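Local structure of porin B (Pseudomonas putida, 4GEY) at residues F152-D157 with G181-W186; P274-G279 with E366-Q371. The protein forms an outer-membrane beta-barrel channel that binds glucose and probably lets sugars pass into the cell. The protein carries 2 engineered substitutions. All blocks are in the same frame, centred on the assembly; numbering follows the deposited sequence.

Contact 1 of 2, residues F152-D157 with G181-W186. With BGC (beta-D-glucopyranose), chain B.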
loop_
_atom_site.group_PDB
_atom_site.type_symbol
_atom_site.label_atom_id
_atom_site.label_comp_id
_atom_site.label_asym_id
_atom_site.label_seq_id
_atom_site.Cartn_x
_atom_site.Cartn_y
_atom_site.Cartn_z
ATOM N N PHE A 152 -2.404 12.250 7.551
ATOM C CA PHE A 152 -2.194 10.820 7.356
ATOM C C PHE A 152 -2.554 10.439 5.915
ATOM O O PHE A 152 -3.041 11.271 5.158
ATOM C CB PHE A 152 -2.994 9.983 8.377
ATOM C CG PHE A 152 -4.433 10.424 8.571
ATOM C CD1 PHE A 152 -4.743 11.558 9.312
ATOM C CD2 PHE A 152 -5.472 9.679 8.046
ATOM C CE1 PHE A 152 -6.054 11.955 9.487
ATOM C CE2 PHE A 152 -6.785 10.062 8.233
ATOM C CZ PHE A 152 -7.072 11.203 8.948
ATOM N N GLY A 153 -2.304 9.196 5.522
ATOM C CA GLY A 153 -2.654 8.739 4.184
ATOM C C GLY A 153 -3.972 7.982 4.183
ATOM O O GLY A 153 -4.381 7.459 5.221
ATOM N N GLU A 154 -4.633 7.920 3.027
ATOM C CA GLU A 154 -5.961 7.313 2.927
ATOM C C GLU A 154 -5.972 5.845 3.398
ATOM O O GLU A 154 -6.943 5.375 4.026
ATOM C CB GLU A 154 -6.510 7.414 1.494
ATOM C CG GLU A 154 -6.963 8.807 1.010
ATOM C CD GLU A 154 -5.826 9.648 0.437
ATOM O OE1 GLU A 154 -4.640 9.259 0.615
ATOM O OE2 GLU A 154 -6.114 10.692 -0.195
ATOM N N GLY A 155 -4.879 5.138 3.120
ATOM C CA GLY A 155 -4.818 3.709 3.359
ATOM C C GLY A 155 -4.816 3.331 4.818
ATOM O O GLY A 155 -5.062 2.177 5.169
ATOM N N GLU A 156 -4.532 4.305 5.669
ATOM C CA GLU A 156 -4.499 4.092 7.106
ATOM C C GLU A 156 -5.894 3.800 7.686
ATOM O O GLU A 156 -6.009 3.121 8.703
ATOM C CB GLU A 156 -3.866 5.314 7.773
ATOM C CG GLU A 156 -3.870 5.309 9.285
ATOM C CD GLU A 156 -3.050 6.439 9.868
ATOM O OE1 GLU A 156 -1.901 6.630 9.425
ATOM O OE2 GLU A 156 -3.550 7.136 10.771
ATOM N N ASP A 157 -6.951 4.313 7.048
ATOM C CA ASP A 157 -8.316 4.022 7.487
ATOM C C ASP A 157 -9.142 3.347 6.406
ATOM O O ASP A 157 -10.018 2.529 6.684
ATOM C CB ASP A 157 -9.029 5.299 7.930
ATOM C CG ASP A 157 -8.379 5.931 9.135
ATOM O OD1 ASP A 157 -7.304 6.547 8.949
ATOM O OD2 ASP A 157 -8.937 5.806 10.253
ATOM N N GLY A 181 -1.488 8.072 -8.235
ATOM C CA GLY A 181 -1.220 9.412 -8.723
ATOM C C GLY A 181 -1.919 10.502 -7.912
ATOM O O GLY A 181 -1.446 11.638 -7.890
ATOM N N ILE A 182 -3.036 10.166 -7.253
ATOM C CA ILE A 182 -3.772 11.128 -6.415
ATOM C C ILE A 182 -3.979 10.661 -4.966
ATOM O O ILE A 182 -4.115 11.479 -4.051
ATOM C CB ILE A 182 -5.174 11.493 -7.000
ATOM C CG1 ILE A 182 -6.086 10.261 -7.019
ATOM C CG2 ILE A 182 -5.054 12.090 -8.390
ATOM C CD1 ILE A 182 -7.512 10.553 -7.327
ATOM N N TRP A 183 -4.026 9.349 -4.770
ATOM C CA TRP A 183 -4.291 8.753 -3.459
ATOM C C TRP A 183 -2.936 8.329 -2.935
ATOM O O TRP A 183 -2.226 7.567 -3.585
ATOM C CB TRP A 183 -5.263 7.565 -3.629
ATOM C CG TRP A 183 -5.482 6.612 -2.457
ATOM C CD1 TRP A 183 -4.525 5.970 -1.720
ATOM C CD2 TRP A 183 -6.741 6.144 -1.956
ATOM N NE1 TRP A 183 -5.111 5.157 -0.779
ATOM C CE2 TRP A 183 -6.469 5.245 -0.907
ATOM C CE3 TRP A 183 -8.070 6.410 -2.284
ATOM C CZ2 TRP A 183 -7.473 4.619 -0.180
ATOM C CZ3 TRP A 183 -9.070 5.783 -1.562
ATOM C CH2 TRP A 183 -8.766 4.900 -0.521
ATOM N N TYR A 184 -2.555 8.839 -1.774
ATOM C CA TYR A 184 -1.200 8.614 -1.273
ATOM C C TYR A 184 -1.195 7.944 0.094
ATOM O O TYR A 184 -1.479 8.575 1.100
ATOM C CB TYR A 184 -0.454 9.943 -1.153
ATOM C CG TYR A 184 -0.534 10.844 -2.368
ATOM C CD1 TYR A 184 -0.478 10.326 -3.660
ATOM C CD2 TYR A 184 -0.653 12.218 -2.222
ATOM C CE1 TYR A 184 -0.546 11.157 -4.772
ATOM C CE2 TYR A 184 -0.714 13.052 -3.324
ATOM C CZ TYR A 184 -0.664 12.518 -4.591
ATOM O OH TYR A 184 -0.736 13.355 -5.677
ATOM N N ASN A 185 -0.851 6.671 0.138
ATOM C CA ASN A 185 -0.687 5.995 1.411
ATOM C C ASN A 185 0.561 6.451 2.156
ATOM O O ASN A 185 1.390 7.212 1.620
ATOM C CB ASN A 185 -0.593 4.484 1.191
ATOM C CG ASN A 185 -1.839 3.906 0.536
ATOM O OD1 ASN A 185 -2.962 4.244 0.898
ATOM N ND2 ASN A 185 -1.641 3.034 -0.435
ATOM N N TRP A 186 0.668 5.976 3.402
ATOM C CA TRP A 186 1.937 5.892 4.129
ATOM C C TRP A 186 3.041 5.590 3.125
ATOM O O TRP A 186 2.984 4.574 2.442
ATOM C CB TRP A 186 1.867 4.750 5.142
ATOM C CG TRP A 186 3.157 4.483 5.869
ATOM C CD1 TRP A 186 4.356 4.077 5.322
ATOM C CD2 TRP A 186 3.385 4.580 7.283
ATOM N NE1 TRP A 186 5.299 3.945 6.297
ATOM C CE2 TRP A 186 4.733 4.237 7.513
ATOM C CE3 TRP A 186 2.576 4.923 8.378
ATOM C CZ2 TRP A 186 5.296 4.227 8.782
ATOM C CZ3 TRP A 186 3.134 4.920 9.637
ATOM C CH2 TRP A 186 4.484 4.576 9.832
HETATM C C2 BGC B . 5.791 2.489 -1.166
HETATM C C3 BGC B . 4.882 1.847 -0.319
HETATM C C4 BGC B . 3.753 2.706 0.030
HETATM C C5 BGC B . 3.007 3.279 -1.214
HETATM C C6 BGC B . 2.108 4.260 -0.946
HETATM C C1 BGC B . 5.189 2.886 -2.413
HETATM O O1 BGC B . 6.151 3.518 -3.178
HETATM O O2 BGC B . 6.908 1.580 -1.433
HETATM O O3 BGC B . 5.597 1.409 0.887
HETATM O O4 BGC B . 2.882 1.986 0.857
HETATM O O5 BGC B . 4.092 3.797 -2.153
HETATM O O6 BGC B . 2.551 5.555 -0.709
#
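G153 and N185 bring their backbones to 4.4 Å from CA to CA, where the turn 152-157 meets the irregular segment 181-186; both belong to loops close to the middle of the porin beta-barrel. G153 CA lies against the Y184 carbonyl oxygen. Beside it, E154 CB sits over one face of the W183 indole, 3.5 Å from the centroid of the five-membered ring, in a CH-pi contact displaced toward the rim. The E154 chain is bent at chi2 (86°), and OE1 accepts a hydrogen bond from Y184 N at 3.2 Å, the donor standing 42° out of the carboxylate plane. At the indole's edge, W183 NE1 donates to N185 OD1 (2.9 Å), whose amide also gives ND2 to the S173 carbonyl. An alanine in place of W183 would probably leave E154 CB without its ring face and N185 OD1 without the indole donor, the amide then being held mainly through ND2. On the sugar side, N185 CB lies 3.5 Å from glucose C6. From W186, the backbone O accepts a weak hydrogen bond from glucose O4 at 3.0 Å.

Contact 2 of 2, residues P274-G279 with E366-Q371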
loop_
_atom_site.group_PDB
_atom_site.type_symbol
_atom_site.label_atom_id
_atom_site.label_comp_id
_atom_site.label_asym_id
_atom_site.label_seq_id
_atom_site.Cartn_x
_atom_site.Cartn_y
_atom_site.Cartn_z
ATOM N N PRO A 274 -8.771 11.417 -31.369
ATOM C CA PRO A 274 -7.725 10.664 -30.666
ATOM C C PRO A 274 -6.482 11.530 -30.514
ATOM O O PRO A 274 -5.917 11.937 -31.522
ATOM C CB PRO A 274 -7.457 9.481 -31.606
ATOM C CG PRO A 274 -8.694 9.376 -32.463
ATOM C CD PRO A 274 -9.136 10.790 -32.654
ATOM N N GLN A 275 -6.063 11.810 -29.285
ATOM C CA GLN A 275 -4.967 12.757 -29.072
ATOM C C GLN A 275 -3.619 12.311 -29.678
ATOM O O GLN A 275 -2.749 13.142 -29.954
ATOM C CB GLN A 275 -4.830 13.131 -27.586
ATOM C CG GLN A 275 -3.780 12.370 -26.833
ATOM C CD GLN A 275 -2.353 12.833 -27.107
ATOM O OE1 GLN A 275 -1.490 12.017 -27.426
ATOM N NE2 GLN A 275 -2.108 14.135 -27.008
ATOM N N ALA A 276 -3.444 11.007 -29.865
ATOM C CA ALA A 276 -2.239 10.473 -30.495
ATOM C C ALA A 276 -2.089 10.990 -31.921
ATOM O O ALA A 276 -0.979 11.042 -32.451
ATOM C CB ALA A 276 -2.281 8.964 -30.502
ATOM N N LEU A 277 -3.212 11.358 -32.541
ATOM C CA LEU A 277 -3.205 11.889 -33.897
ATOM C C LEU A 277 -3.041 13.398 -33.932
ATOM O O LEU A 277 -2.612 13.949 -34.941
ATOM C CB LEU A 277 -4.498 11.534 -34.622
ATOM C CG LEU A 277 -4.811 10.062 -34.856
ATOM C CD1 LEU A 277 -6.071 9.927 -35.681
ATOM C CD2 LEU A 277 -3.640 9.371 -35.537
ATOM N N THR A 278 -3.391 14.074 -32.845
ATOM C CA THR A 278 -3.431 15.530 -32.894
ATOM C C THR A 278 -2.295 16.197 -32.145
ATOM O O THR A 278 -1.789 17.224 -32.576
ATOM C CB THR A 278 -4.789 16.099 -32.404
ATOM O OG1 THR A 278 -4.761 16.311 -30.985
ATOM C CG2 THR A 278 -5.923 15.157 -32.772
ATOM N N GLY A 279 -1.904 15.622 -31.018
ATOM C CA GLY A 279 -0.874 16.225 -30.195
ATOM C C GLY A 279 -1.426 17.391 -29.401
ATOM O O GLY A 279 -0.671 18.146 -28.782
ATOM N N GLU A 366 -0.802 2.222 -29.725
ATOM C CA GLU A 366 -0.763 1.617 -31.048
ATOM C C GLU A 366 -0.798 2.721 -32.094
ATOM O O GLU A 366 -0.090 2.674 -33.104
ATOM C CB GLU A 366 -1.930 0.653 -31.225
ATOM C CG GLU A 366 -1.591 -0.787 -30.918
ATOM C CD GLU A 366 -2.820 -1.659 -30.789
ATOM O OE1 GLU A 366 -3.929 -1.111 -30.596
ATOM O OE2 GLU A 366 -2.680 -2.900 -30.870
ATOM N N LEU A 367 -1.611 3.732 -31.813
ATOM C CA LEU A 367 -1.703 4.923 -32.637
ATOM C C LEU A 367 -0.385 5.682 -32.736
ATOM O O LEU A 367 0.029 6.065 -33.834
ATOM C CB LEU A 367 -2.776 5.841 -32.074
ATOM C CG LEU A 367 -3.953 6.135 -32.995
ATOM C CD1 LEU A 367 -4.294 4.904 -33.824
ATOM C CD2 LEU A 367 -5.129 6.569 -32.134
ATOM N N LEU A 368 0.254 5.916 -31.588
ATOM C CA LEU A 368 1.568 6.563 -31.528
ATOM C C LEU A 368 2.573 5.861 -32.439
ATOM O O LEU A 368 3.283 6.506 -33.223
ATOM C CB LEU A 368 2.100 6.554 -30.092
ATOM C CG LEU A 368 2.041 7.784 -29.176
ATOM C CD1 LEU A 368 1.101 8.837 -29.697
ATOM C CD2 LEU A 368 1.651 7.374 -27.759
ATOM N N ASN A 369 2.616 4.534 -32.341
ATOM C CA ASN A 369 3.572 3.747 -33.113
ATOM C C ASN A 369 3.259 3.816 -34.596
ATOM O O ASN A 369 4.160 3.868 -35.435
ATOM C CB ASN A 369 3.583 2.297 -32.654
ATOM C CG ASN A 369 4.114 2.131 -31.235
ATOM O OD1 ASN A 369 4.956 2.904 -30.780
ATOM N ND2 ASN A 369 3.623 1.110 -30.533
ATOM N N ALA A 370 1.966 3.827 -34.900
ATOM C CA ALA A 370 1.477 3.932 -36.264
ATOM C C ALA A 370 1.871 5.268 -36.882
ATOM O O ALA A 370 2.246 5.346 -38.057
ATOM C CB ALA A 370 -0.018 3.774 -36.272
ATOM N N GLN A 371 1.797 6.321 -36.079
ATOM C CA GLN A 371 2.081 7.650 -36.582
ATOM C C GLN A 371 3.561 7.982 -36.589
ATOM O O GLN A 371 3.999 8.799 -37.377
ATOM C CB GLN A 371 1.273 8.688 -35.812
ATOM C CG GLN A 371 -0.234 8.416 -35.844
ATOM C CD GLN A 371 -0.810 8.262 -37.262
ATOM O OE1 GLN A 371 -1.293 7.191 -37.646
ATOM N NE2 GLN A 371 -0.776 9.338 -38.028
#
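In the short helical turn that sets A276 and L277 against L367 and Q371, the carbonyl oxygen Q275 O is held by two backbone donors, G279 N at 2.8 Å and T278 N at 3.1 Å. This doubly accepting oxygen closes the turn 275-278, and G279 then leaves the helix with positive phi. The turn packs on helix 359-372 of the same porin barrel, and the meeting is largely apolar. A276 CB points at the longer helix and fits between two neighbouring leucines, 3.5 Å from L367 CB and equally far from L368 CD1. L367 also meets P274 and L277: its CD2 lies 3.8 Å from P274 CB, while its CG approaches L277 CD2. At the outer edge of the contact, L277 crosses Q371. Methyl CD2 of L277 rests against the amide end of the glutamine, 3.5 Å from Q371 CD, with OE1 and NE2 both at 3.8 Å; the bend at chi2 (-54°) turns Q371 CD toward the methyl. The tyrosine Y267 lies beside both P274 and L367, and Q275 OE1 accepts from R364 NH2. The chemistry implies a surface join held by close packing of alkyl groups, with a polar tie between the two helices coming from Q275 to R364, beside the alkyl patch.

How the contacts relate
Contact 1 and contact 2 follow one another along the same porin chain, the first closing before the second opens. Their centres are about 34 Å apart and their nearest atoms about 18 Å, so neither touches the other. Contact 1 is buried, its centre about 8 Å from that of the chain, and it supplies N185 and W186 to the glucose pocket, where R98, E121, W123 and R125 give further hydrogen bonds to the sugar. Contact 2, its centre about 34 Å from the chain centre, is a surface join between helices outside the barrel strands and includes none of the pocket residues.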